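Side-chain contacts in first ORF in transposon ISC1904 (Sulfolobus solfataricus, PDB 3ILX), which probably binds DNA and takes part in strand exchange during transposition, the chain here being the resolvase-type domain, by family that of a serine recombinase: residues L75-F80 with V109-T114; S118-L123 with Q129-V134. All coordinates share one frame; numbering follows the deposited sequence.

In the fold
Both contacts draw on the long helix 105-125, which leaves the four-stranded parallel sheet of the resolvase domain and runs out from it. The centre of contact 1 lies about 7 Å from the centre of the chain, where a buried ion pair ties the globular part to the early turns of that helix. The centre of contact 2 lies about 25 Å from the centre of the chain, at the far end, where the chain reverses and helix 131-142 packs back against 118-123. The centres of contact 1 and contact 2 are about 18 Å apart. The second subunit borders both: its Phe119 packs on Arg77, and its Leu112 on Phe119 and Val134, so the helix serves the fold and the dimer at once.

Contact 1. Residues L75-F80 with V109-T114; sequences LVRFGF and VEDLAT
Arg77 reaches from the loop between helices 72-75 and 80-89 to Asp111 on helix 105-125, and this one ion pair carries the whole contact. The grip is side-on: NE and NH2 of Arg77 both close on a single oxygen, with Arg77 NE 2.9 Å from Asp111 OD2 and Arg77 NH2 3.1 Å from the same Asp111 OD2. The NE bond is the straighter, at 156°. OD2 lies at the guanidinium edge, almost exactly in its plane, but receives both donors on its anti side, and the two flat groups are turned 63° apart. Bends at chi2 and chi3 curl the arginine chain and present this NE-NH2 edge to the helix.

Further polar partners hold both ends. Asp111 OD1 is hydrogen-bonded to Ser43 OG, while Arg77 NH1 forms a salt bridge with Asp73, so Asp111 and Asp73 together hold the guanidinium rim and limit its rotation. Leu45 packs on Asp111, Thr103 of the same chain on Arg77, and Phe119 of the second subunit also lies against Arg77.

A leucine in place of Arg77 would probably leave the carboxylates of Asp111 and Asp73 without their shared positive mate. Since Arg77 and Asp111 are both buried, their opposite charges are likely to offset each other where water could do little, pinning the loop to the helix by charge pairing.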
# COMPACT_ATOMS: atom_id res chain seq x y z
N LEU A 75 4.83 1.24 -10.20
CA LEU A 75 4.73 2.34 -9.22
C LEU A 75 4.79 1.85 -7.79
O LEU A 75 5.57 2.36 -6.99
CB LEU A 75 3.48 3.23 -9.44
CG LEU A 75 3.76 4.28 -10.53
CD1 LEU A 75 2.44 4.87 -11.12
CD2 LEU A 75 4.73 5.38 -10.03
N VAL A 76 3.92 0.90 -7.45
CA VAL A 76 3.83 0.37 -6.09
C VAL A 76 3.30 -1.05 -6.13
O VAL A 76 2.60 -1.44 -7.09
CB VAL A 76 2.85 1.18 -5.17
CG1 VAL A 76 3.48 2.48 -4.69
CG2 VAL A 76 1.51 1.43 -5.87
N ARG A 77 3.59 -1.80 -5.09
CA ARG A 77 3.01 -3.14 -4.91
C ARG A 77 1.62 -3.04 -4.26
O ARG A 77 0.75 -3.83 -4.54
CB ARG A 77 3.97 -4.00 -4.07
CG ARG A 77 3.45 -5.38 -3.59
CD ARG A 77 3.19 -6.33 -4.73
NE ARG A 77 4.39 -6.53 -5.54
CZ ARG A 77 4.42 -6.72 -6.86
NH1 ARG A 77 3.29 -6.76 -7.59
NH2 ARG A 77 5.59 -6.86 -7.48
N PHE A 78 1.43 -2.08 -3.36
CA PHE A 78 0.12 -1.88 -2.71
C PHE A 78 -0.21 -0.41 -2.82
O PHE A 78 0.71 0.39 -2.79
CB PHE A 78 0.20 -2.20 -1.20
CG PHE A 78 0.37 -3.67 -0.90
CD1 PHE A 78 -0.72 -4.56 -1.05
CD2 PHE A 78 1.60 -4.17 -0.48
CE1 PHE A 78 -0.57 -5.94 -0.79
CE2 PHE A 78 1.78 -5.56 -0.21
CZ PHE A 78 0.69 -6.45 -0.37
N GLY A 79 -1.50 -0.06 -2.89
CA GLY A 79 -1.94 1.34 -2.79
C GLY A 79 -1.99 2.06 -4.12
O GLY A 79 -2.17 3.29 -4.18
N PHE A 80 -1.86 1.31 -5.21
CA PHE A 80 -2.05 1.96 -6.51
C PHE A 80 -3.33 2.84 -6.52
O PHE A 80 -3.32 3.95 -7.06
CB PHE A 80 -2.03 0.94 -7.67
CG PHE A 80 -1.99 1.58 -9.04
CD1 PHE A 80 -0.79 1.96 -9.61
CD2 PHE A 80 -3.16 1.79 -9.75
CE1 PHE A 80 -0.75 2.54 -10.89
CE2 PHE A 80 -3.15 2.38 -11.06
CZ PHE A 80 -1.95 2.76 -11.62
N VAL A 109 8.56 -13.14 -5.61
CA VAL A 109 9.00 -14.03 -4.54
C VAL A 109 9.72 -13.20 -3.49
O VAL A 109 9.56 -13.40 -2.27
CB VAL A 109 9.91 -15.16 -5.10
CG1 VAL A 109 10.63 -15.92 -4.02
CG2 VAL A 109 9.08 -16.14 -6.00
N GLU A 110 10.54 -12.27 -3.97
CA GLU A 110 11.27 -11.37 -3.11
C GLU A 110 10.32 -10.48 -2.32
O GLU A 110 10.53 -10.25 -1.12
CB GLU A 110 12.19 -10.52 -3.96
CG GLU A 110 12.99 -9.53 -3.20
CD GLU A 110 13.67 -8.52 -4.11
OE1 GLU A 110 13.95 -8.83 -5.30
OE2 GLU A 110 13.92 -7.40 -3.64
N ASP A 111 9.29 -9.95 -2.99
CA ASP A 111 8.30 -9.10 -2.31
C ASP A 111 7.49 -9.90 -1.27
O ASP A 111 7.29 -9.45 -0.12
CB ASP A 111 7.35 -8.46 -3.33
CG ASP A 111 7.95 -7.21 -3.99
OD1 ASP A 111 9.09 -6.76 -3.63
OD2 ASP A 111 7.25 -6.66 -4.88
N LEU A 112 7.07 -11.11 -1.64
CA LEU A 112 6.40 -11.97 -0.67
C LEU A 112 7.30 -12.29 0.54
O LEU A 112 6.84 -12.23 1.68
CB LEU A 112 5.86 -13.24 -1.33
CG LEU A 112 4.87 -14.04 -0.47
CD1 LEU A 112 3.76 -13.18 0.17
CD2 LEU A 112 4.25 -15.10 -1.38
N ALA A 113 8.57 -12.59 0.31
CA ALA A 113 9.50 -12.85 1.41
C ALA A 113 9.64 -11.64 2.36
O ALA A 113 9.71 -11.78 3.60
CB ALA A 113 10.89 -13.25 0.86
N THR A 114 9.70 -10.45 1.79
CA THR A 114 9.71 -9.23 2.59
C THR A 114 8.44 -9.10 3.43
O THR A 114 8.51 -8.79 4.62
CB THR A 114 9.89 -8.00 1.69
OG1 THR A 114 11.10 -8.16 0.96
CG2 THR A 114 9.93 -6.68 2.47

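Contact 2. Residues S118-L123 with Q129-V134; sequences SFSGKL and QKYEKV
Leu123 and Val134 meet through branches set by their torsions: Leu123 CG stands anti to its carbonyl carbon, and chi2 of 169° carries CD1 on toward the valine, while Val134 holds CG1 anti to the backbone N (chi1 179°) and CG2 anti to the carbonyl carbon, beside the backbone N. Leu123 CD1 meets Val134 CG2 at 3.3 Å, tighter than an ordinary methyl contact, as the two side chains cross at about a right angle. The other valine methyl goes to a different partner: Val134 CG1 rests 3.8 Å from Ser120 CB, so the valine spreads across two residues about one helical turn apart.

Together these residues close a helical hairpin, in which the chain turns back after helix 105-125 and helix 131-142 lies along its end. The backbones come nearest at the turn, with Leu123 CA 5.3 Å from Tyr131 CA. There Leu123 CB sits 4.2 Å from Tyr131 CB, and Leu123 CD1 also touches Lys130 CB at 4.0 Å.

The Tyr131 ring turns an edge to the backbone of Ser120: Tyr131 CD1 is 3.3 Å from Ser120 O, which lies near the ring plane. Ser120 CB adds an apolar touch, 4.0 Å from Tyr131 CE1. The serine hydroxyl looks back into its own helix, where Ser120 OG is hydrogen-bonded to Val117 O, so its carbon is what faces the hairpin partner. Across the dimer, Leu108 of the second subunit packs on Leu123, and Leu112 of that subunit on Val134.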
# COMPACT_ATOMS: atom_id res chain seq x y z
N SER A 118 7.85 -9.39 7.60
CA SER A 118 7.14 -8.37 8.33
C SER A 118 6.03 -8.96 9.22
O SER A 118 5.98 -8.63 10.40
CB SER A 118 6.55 -7.31 7.41
OG SER A 118 5.74 -6.46 8.19
N PHE A 119 5.19 -9.83 8.65
CA PHE A 119 4.13 -10.49 9.43
C PHE A 119 4.69 -11.40 10.55
O PHE A 119 4.18 -11.37 11.68
CB PHE A 119 3.21 -11.27 8.49
CG PHE A 119 2.11 -10.44 7.89
CD1 PHE A 119 0.85 -10.41 8.49
CD2 PHE A 119 2.35 -9.63 6.79
CE1 PHE A 119 -0.18 -9.62 7.96
CE2 PHE A 119 1.33 -8.86 6.23
CZ PHE A 119 0.05 -8.84 6.82
N SER A 120 5.75 -12.16 10.27
CA SER A 120 6.26 -13.08 11.29
C SER A 120 6.76 -12.28 12.49
O SER A 120 6.58 -12.68 13.65
CB SER A 120 7.32 -14.03 10.71
OG SER A 120 8.54 -13.35 10.52
N GLY A 121 7.35 -11.11 12.22
CA GLY A 121 7.82 -10.22 13.29
C GLY A 121 6.66 -9.84 14.18
O GLY A 121 6.76 -9.92 15.41
N LYS A 122 5.53 -9.44 13.57
CA LYS A 122 4.33 -9.06 14.31
C LYS A 122 3.70 -10.25 15.05
O LYS A 122 3.24 -10.10 16.16
CB LYS A 122 3.29 -8.44 13.35
CG LYS A 122 3.75 -7.13 12.69
CD LYS A 122 2.61 -6.49 11.94
CE LYS A 122 3.09 -5.74 10.67
NZ LYS A 122 3.72 -4.42 10.99
N LEU A 123 3.64 -11.41 14.41
CA LEU A 123 3.09 -12.61 15.05
C LEU A 123 3.92 -13.03 16.30
O LEU A 123 3.35 -13.40 17.33
CB LEU A 123 2.98 -13.77 14.06
CG LEU A 123 1.91 -13.59 12.95
CD1 LEU A 123 2.04 -14.68 11.83
CD2 LEU A 123 0.48 -13.56 13.53
N GLN A 129 0.71 -18.55 17.71
CA GLN A 129 1.15 -19.85 17.21
C GLN A 129 1.19 -19.92 15.65
O GLN A 129 1.68 -20.89 15.07
CB GLN A 129 0.34 -20.99 17.86
CG GLN A 129 0.93 -21.40 19.26
CD GLN A 129 0.17 -22.52 20.01
OE1 GLN A 129 -0.73 -23.19 19.45
NE2 GLN A 129 0.54 -22.74 21.27
N LYS A 130 0.73 -18.87 14.98
CA LYS A 130 0.91 -18.84 13.52
C LYS A 130 2.32 -18.45 13.11
O LYS A 130 2.68 -18.59 11.95
CB LYS A 130 -0.12 -17.90 12.88
CG LYS A 130 -1.56 -18.28 13.21
CD LYS A 130 -2.11 -19.37 12.28
CE LYS A 130 -3.55 -19.73 12.73
NZ LYS A 130 -4.02 -20.93 12.04
N TYR A 131 3.13 -17.94 14.04
CA TYR A 131 4.48 -17.54 13.69
C TYR A 131 5.23 -18.68 12.98
O TYR A 131 5.90 -18.44 12.01
CB TYR A 131 5.25 -17.18 14.94
CG TYR A 131 6.73 -17.07 14.72
CD1 TYR A 131 7.29 -15.87 14.29
CD2 TYR A 131 7.56 -18.14 14.98
CE1 TYR A 131 8.63 -15.75 14.10
CE2 TYR A 131 8.94 -18.04 14.81
CZ TYR A 131 9.46 -16.83 14.36
OH TYR A 131 10.82 -16.69 14.18
N GLU A 132 5.10 -19.91 13.47
CA GLU A 132 5.88 -21.00 12.94
C GLU A 132 5.46 -21.33 11.51
O GLU A 132 6.30 -21.64 10.69
CB GLU A 132 5.83 -22.22 13.87
CG GLU A 132 6.83 -22.17 15.06
CD GLU A 132 8.28 -22.21 14.60
OE1 GLU A 132 8.52 -22.65 13.46
OE2 GLU A 132 9.18 -21.81 15.35
N LYS A 133 4.18 -21.18 11.20
CA LYS A 133 3.71 -21.42 9.82
C LYS A 133 4.27 -20.38 8.86
O LYS A 133 4.66 -20.72 7.71
CB LYS A 133 2.18 -21.42 9.74
CG LYS A 133 1.57 -22.56 10.54
CD LYS A 133 0.07 -22.48 10.60
CE LYS A 133 -0.49 -23.62 11.46
NZ LYS A 133 -1.91 -23.85 11.08
N VAL A 134 4.30 -19.12 9.34
CA VAL A 134 4.75 -18.00 8.52
C VAL A 134 6.27 -18.08 8.23
O VAL A 134 6.69 -17.89 7.09
CB VAL A 134 4.32 -16.62 9.14
CG1 VAL A 134 4.83 -15.48 8.28
CG2 VAL A 134 2.79 -16.54 9.22